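Local coordinates for protein peptidoglycan D,D-transpeptidase FtsI (Yersinia pestis, PDB 6SYN) that probably cross-links peptidoglycan as a D,D-transpeptidase, the class B penicillin-binding protein PBP-3, and is a target of beta-lactam antibiotics, at residues 271-279 with 305-313. Sequence-based numbering, arbitrary orientation.
Sequences NSVLNTLPY and SNVGVSKLA. With CB9 ((2R,4S)-2-[(1R)-1-{[(2S)-2-carboxy-2-phenylacetyl]amino}-2-oxoethyl]-5,5-dimethyl-1,3-thiazolidine-4-carboxylic acid), chain D.
K311 reaches from helix 306-313 to the C-terminal end of strand 273-275, its chain extended beyond CG, and its NZ donates to N275 O (2.7 Å) from above the carbonyl plane. N275 OD1 gives the same ammonium a second, weak bond and also accepts from L277 N, closing an Asx turn. A water bridges K311 NZ, N275 OD1 and L277 O. The lysine lies over one face of the Y279 ring, CE 4.1 Å from the centroid and 10° off the normal, a CH-pi contact. S310 OG sits at the ring's edge, in its plane, and accepts from Y279 OH; it in turn donates to V307 O, chi1 of 83° turning the hydroxyl back to that carbonyl, which K311 N also uses. V307 CG1 fits against T276 CA (3.5 Å) and Y279 CE1 (3.9 Å).

This helix begins at the SxN motif of the penicillin-binding transpeptidase fold: S305 N-caps it, OG accepting from G308 N (2.9 Å) and also bonded to D288 OD2, while N306, its OD1 bonded to K255 NZ, donates through ND2 to OAF of the ring-opened beta-lactam CB9 (2.8 Å). T276 turns its methyl CG2 to S305 OG, its hydroxyl being bonded to Y292 O. Farther along the helix, L274 CD2 meets L312 CD2 at 3.6 Å, and L312 packs on V258 and A262 of helix 255-264.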
loop_
_atom_site.group_PDB
_atom_site.type_symbol
_atom_site.label_atom_id
_atom_site.label_comp_id
_atom_site.label_asym_id
_atom_site.label_seq_id
_atom_site.Cartn_x
_atom_site.Cartn_y
_atom_site.Cartn_z
ATOM N N ASN A 271 -27.474 -2.826 -21.417
ATOM C CA ASN A 271 -27.599 -4.071 -22.218
ATOM C C ASN A 271 -27.106 -3.814 -23.649
ATOM O O ASN A 271 -27.330 -4.698 -24.501
ATOM C CB ASN A 271 -29.025 -4.632 -22.126
ATOM C CG ASN A 271 -29.198 -5.618 -20.985
ATOM O OD1 ASN A 271 -29.129 -6.831 -21.187
ATOM N ND2 ASN A 271 -29.409 -5.118 -19.778
ATOM N N SER A 272 -26.414 -2.690 -23.895
ATOM C CA SER A 272 -25.803 -2.322 -25.204
ATOM C C SER A 272 -24.690 -3.307 -25.586
ATOM O O SER A 272 -24.082 -3.895 -24.672
ATOM C CB SER A 272 -25.267 -0.915 -25.191
ATOM O OG SER A 272 -26.304 0.029 -24.977
ATOM N N VAL A 273 -24.417 -3.436 -26.889
ATOM C CA VAL A 273 -23.432 -4.391 -27.481
ATOM C C VAL A 273 -22.581 -3.650 -28.520
ATOM O O VAL A 273 -23.156 -3.182 -29.526
ATOM C CB VAL A 273 -24.128 -5.609 -28.123
ATOM C CG1 VAL A 273 -23.121 -6.582 -28.723
ATOM C CG2 VAL A 273 -25.043 -6.332 -27.146
ATOM N N LEU A 274 -21.262 -3.601 -28.297
ATOM C CA LEU A 274 -20.262 -2.882 -29.134
ATOM C C LEU A 274 -19.433 -3.888 -29.938
ATOM O O LEU A 274 -19.086 -4.953 -29.386
ATOM C CB LEU A 274 -19.360 -2.032 -28.229
ATOM C CG LEU A 274 -19.847 -0.608 -27.959
ATOM C CD1 LEU A 274 -21.214 -0.612 -27.302
ATOM C CD2 LEU A 274 -18.859 0.161 -27.097
ATOM N N ASN A 275 -19.140 -3.555 -31.199
ATOM C CA ASN A 275 -18.123 -4.237 -32.043
ATOM C C ASN A 275 -16.764 -4.086 -31.345
ATOM O O ASN A 275 -16.338 -2.931 -31.145
ATOM C CB ASN A 275 -18.115 -3.669 -33.467
ATOM C CG ASN A 275 -17.097 -4.329 -34.373
ATOM O OD1 ASN A 275 -15.894 -4.259 -34.127
ATOM N ND2 ASN A 275 -17.569 -4.969 -35.432
ATOM N N THR A 276 -16.120 -5.200 -30.978
ATOM C CA THR A 276 -14.854 -5.222 -30.192
ATOM C C THR A 276 -13.712 -5.786 -31.047
ATOM O O THR A 276 -12.680 -6.174 -30.468
ATOM C CB THR A 276 -15.060 -5.967 -28.867
ATOM O OG1 THR A 276 -15.837 -7.135 -29.131
ATOM C CG2 THR A 276 -15.751 -5.112 -27.827
ATOM N N LEU A 277 -13.867 -5.775 -32.375
ATOM C CA LEU A 277 -12.822 -6.218 -33.340
ATOM C C LEU A 277 -11.680 -5.204 -33.351
ATOM O O LEU A 277 -11.877 -4.040 -33.009
ATOM C CB LEU A 277 -13.444 -6.373 -34.730
ATOM C CG LEU A 277 -14.441 -7.521 -34.865
ATOM C CD1 LEU A 277 -15.255 -7.388 -36.143
ATOM C CD2 LEU A 277 -13.730 -8.866 -34.818
ATOM N N PRO A 278 -10.451 -5.612 -33.747
ATOM C CA PRO A 278 -9.327 -4.681 -33.843
ATOM C C PRO A 278 -9.654 -3.544 -34.817
ATOM O O PRO A 278 -10.259 -3.827 -35.831
ATOM C CB PRO A 278 -8.178 -5.537 -34.391
ATOM C CG PRO A 278 -8.568 -6.955 -34.027
ATOM C CD PRO A 278 -10.078 -6.981 -34.132
ATOM N N TYR A 279 -9.290 -2.307 -34.471
ATOM C CA TYR A 279 -9.456 -1.112 -35.340
ATOM C C TYR A 279 -8.294 -0.146 -35.099
ATOM O O TYR A 279 -7.454 -0.409 -34.205
ATOM C CB TYR A 279 -10.828 -0.467 -35.134
ATOM C CG TYR A 279 -10.981 0.419 -33.923
ATOM C CD1 TYR A 279 -10.823 -0.079 -32.639
ATOM C CD2 TYR A 279 -11.334 1.753 -34.058
ATOM C CE1 TYR A 279 -10.991 0.729 -31.525
ATOM C CE2 TYR A 279 -11.501 2.576 -32.955
ATOM C CZ TYR A 279 -11.330 2.062 -31.682
ATOM O OH TYR A 279 -11.502 2.866 -30.590
ATOM N N SER A 305 -12.112 -5.480 -22.143
ATOM C CA SER A 305 -12.020 -5.044 -23.562
ATOM C C SER A 305 -11.387 -3.650 -23.641
ATOM O O SER A 305 -11.997 -2.688 -23.141
ATOM C CB SER A 305 -13.371 -5.078 -24.232
ATOM O OG SER A 305 -13.266 -4.739 -25.609
ATOM N N ASN A 306 -10.206 -3.555 -24.256
ATOM C CA ASN A 306 -9.520 -2.270 -24.556
ATOM C C ASN A 306 -10.277 -1.561 -25.685
ATOM O O ASN A 306 -10.493 -0.345 -25.563
ATOM C CB ASN A 306 -8.046 -2.462 -24.930
ATOM C CG ASN A 306 -7.151 -2.804 -23.756
ATOM O OD1 ASN A 306 -7.582 -2.831 -22.606
ATOM N ND2 ASN A 306 -5.886 -3.059 -24.036
ATOM N N VAL A 307 -10.661 -2.295 -26.736
ATOM C CA VAL A 307 -11.442 -1.748 -27.888
ATOM C C VAL A 307 -12.758 -1.184 -27.340
ATOM O O VAL A 307 -13.096 -0.027 -27.685
ATOM C CB VAL A 307 -11.702 -2.810 -28.978
ATOM C CG1 VAL A 307 -12.809 -2.382 -29.930
ATOM C CG2 VAL A 307 -10.441 -3.156 -29.755
ATOM N N GLY A 308 -13.456 -1.993 -26.530
ATOM C CA GLY A 308 -14.723 -1.660 -25.852
ATOM C C GLY A 308 -14.674 -0.293 -25.196
ATOM O O GLY A 308 -15.508 0.554 -25.566
ATOM N N VAL A 309 -13.715 -0.075 -24.288
ATOM C CA VAL A 309 -13.579 1.187 -23.493
ATOM C C VAL A 309 -13.031 2.310 -24.385
ATOM O O VAL A 309 -13.393 3.478 -24.131
ATOM C CB VAL A 309 -12.718 1.016 -22.220
ATOM C CG1 VAL A 309 -13.393 0.110 -21.203
ATOM C CG2 VAL A 309 -11.304 0.536 -22.514
ATOM N N SER A 310 -12.178 1.994 -25.364
ATOM C CA SER A 310 -11.628 2.987 -26.324
ATOM C C SER A 310 -12.783 3.582 -27.135
ATOM O O SER A 310 -12.782 4.803 -27.377
ATOM C CB SER A 310 -10.580 2.393 -27.233
ATOM O OG SER A 310 -11.190 1.730 -28.334
ATOM N N LYS A 311 -13.737 2.745 -27.540
ATOM C CA LYS A 311 -14.903 3.197 -28.339
ATOM C C LYS A 311 -15.806 4.066 -27.455
ATOM O O LYS A 311 -16.396 5.020 -28.001
ATOM C CB LYS A 311 -15.620 2.005 -28.982
ATOM C CG LYS A 311 -14.958 1.511 -30.262
ATOM C CD LYS A 311 -15.547 0.244 -30.823
ATOM C CE LYS A 311 -14.912 -0.153 -32.140
ATOM N NZ LYS A 311 -15.800 -1.031 -32.942
ATOM N N LEU A 312 -15.880 3.782 -26.148
ATOM C CA LEU A 312 -16.727 4.542 -25.180
ATOM C C LEU A 312 -16.110 5.925 -24.928
ATOM O O LEU A 312 -16.853 6.922 -24.985
ATOM C CB LEU A 312 -16.873 3.750 -23.875
ATOM C CG LEU A 312 -17.646 2.431 -23.964
ATOM C CD1 LEU A 312 -17.741 1.765 -22.596
ATOM C CD2 LEU A 312 -19.036 2.634 -24.555
ATOM N N ALA A 313 -14.803 5.976 -24.663
ATOM C CA ALA A 313 -14.006 7.220 -24.540
ATOM C C ALA A 313 -14.238 8.125 -25.756
ATOM O O ALA A 313 -14.556 9.309 -25.543
ATOM C CB ALA A 313 -12.546 6.885 -24.401
HETATM C C CB9 D . -5.661 -3.664 -18.762
HETATM N N CB9 D . -4.107 -4.655 -20.467
HETATM O O CB9 D . -4.853 -3.711 -17.866
HETATM C CA CB9 D . -5.494 -4.329 -20.123
HETATM C CB CB9 D . -6.472 -5.533 -20.250
HETATM C CAA CB9 D . -6.506 -9.148 -19.817
HETATM C CAB CB9 D . -4.085 -8.544 -19.804
HETATM O OAD CB9 D . -5.372 -8.601 -16.782
HETATM O OAE CB9 D . -0.647 -3.804 -23.559
HETATM O OAF CB9 D . -3.977 -2.967 -21.934
HETATM O OAG CB9 D . -7.197 -7.432 -16.741
HETATM O OAH CB9 D . -1.123 -2.805 -21.742
HETATM C CAJ CB9 D . -0.617 -8.516 -21.272
HETATM C CAK CB9 D . -1.514 -8.418 -22.310
HETATM C CAL CB9 D . -0.284 -7.396 -20.548
HETATM C CAM CB9 D . -2.084 -7.193 -22.623
HETATM C CAN CB9 D . -0.856 -6.167 -20.853
HETATM N NAP CB9 D . -6.807 -6.164 -18.966
HETATM S SAQ CB9 D . -5.763 -6.900 -21.221
HETATM C CAR CB9 D . -6.135 -7.763 -17.232
HETATM C CAS CB9 D . -1.280 -3.691 -22.542
HETATM C CAT CB9 D . -3.551 -4.045 -21.520
HETATM C CAU CB9 D . -1.790 -6.058 -21.878
HETATM C CAX CB9 D . -5.724 -7.054 -18.534
HETATM C CAY CB9 D . -2.398 -4.721 -22.287
HETATM C CAZ CB9 D . -5.505 -8.006 -19.757
HETATM O O HOH W 1 -13.913 -2.712 -34.083
#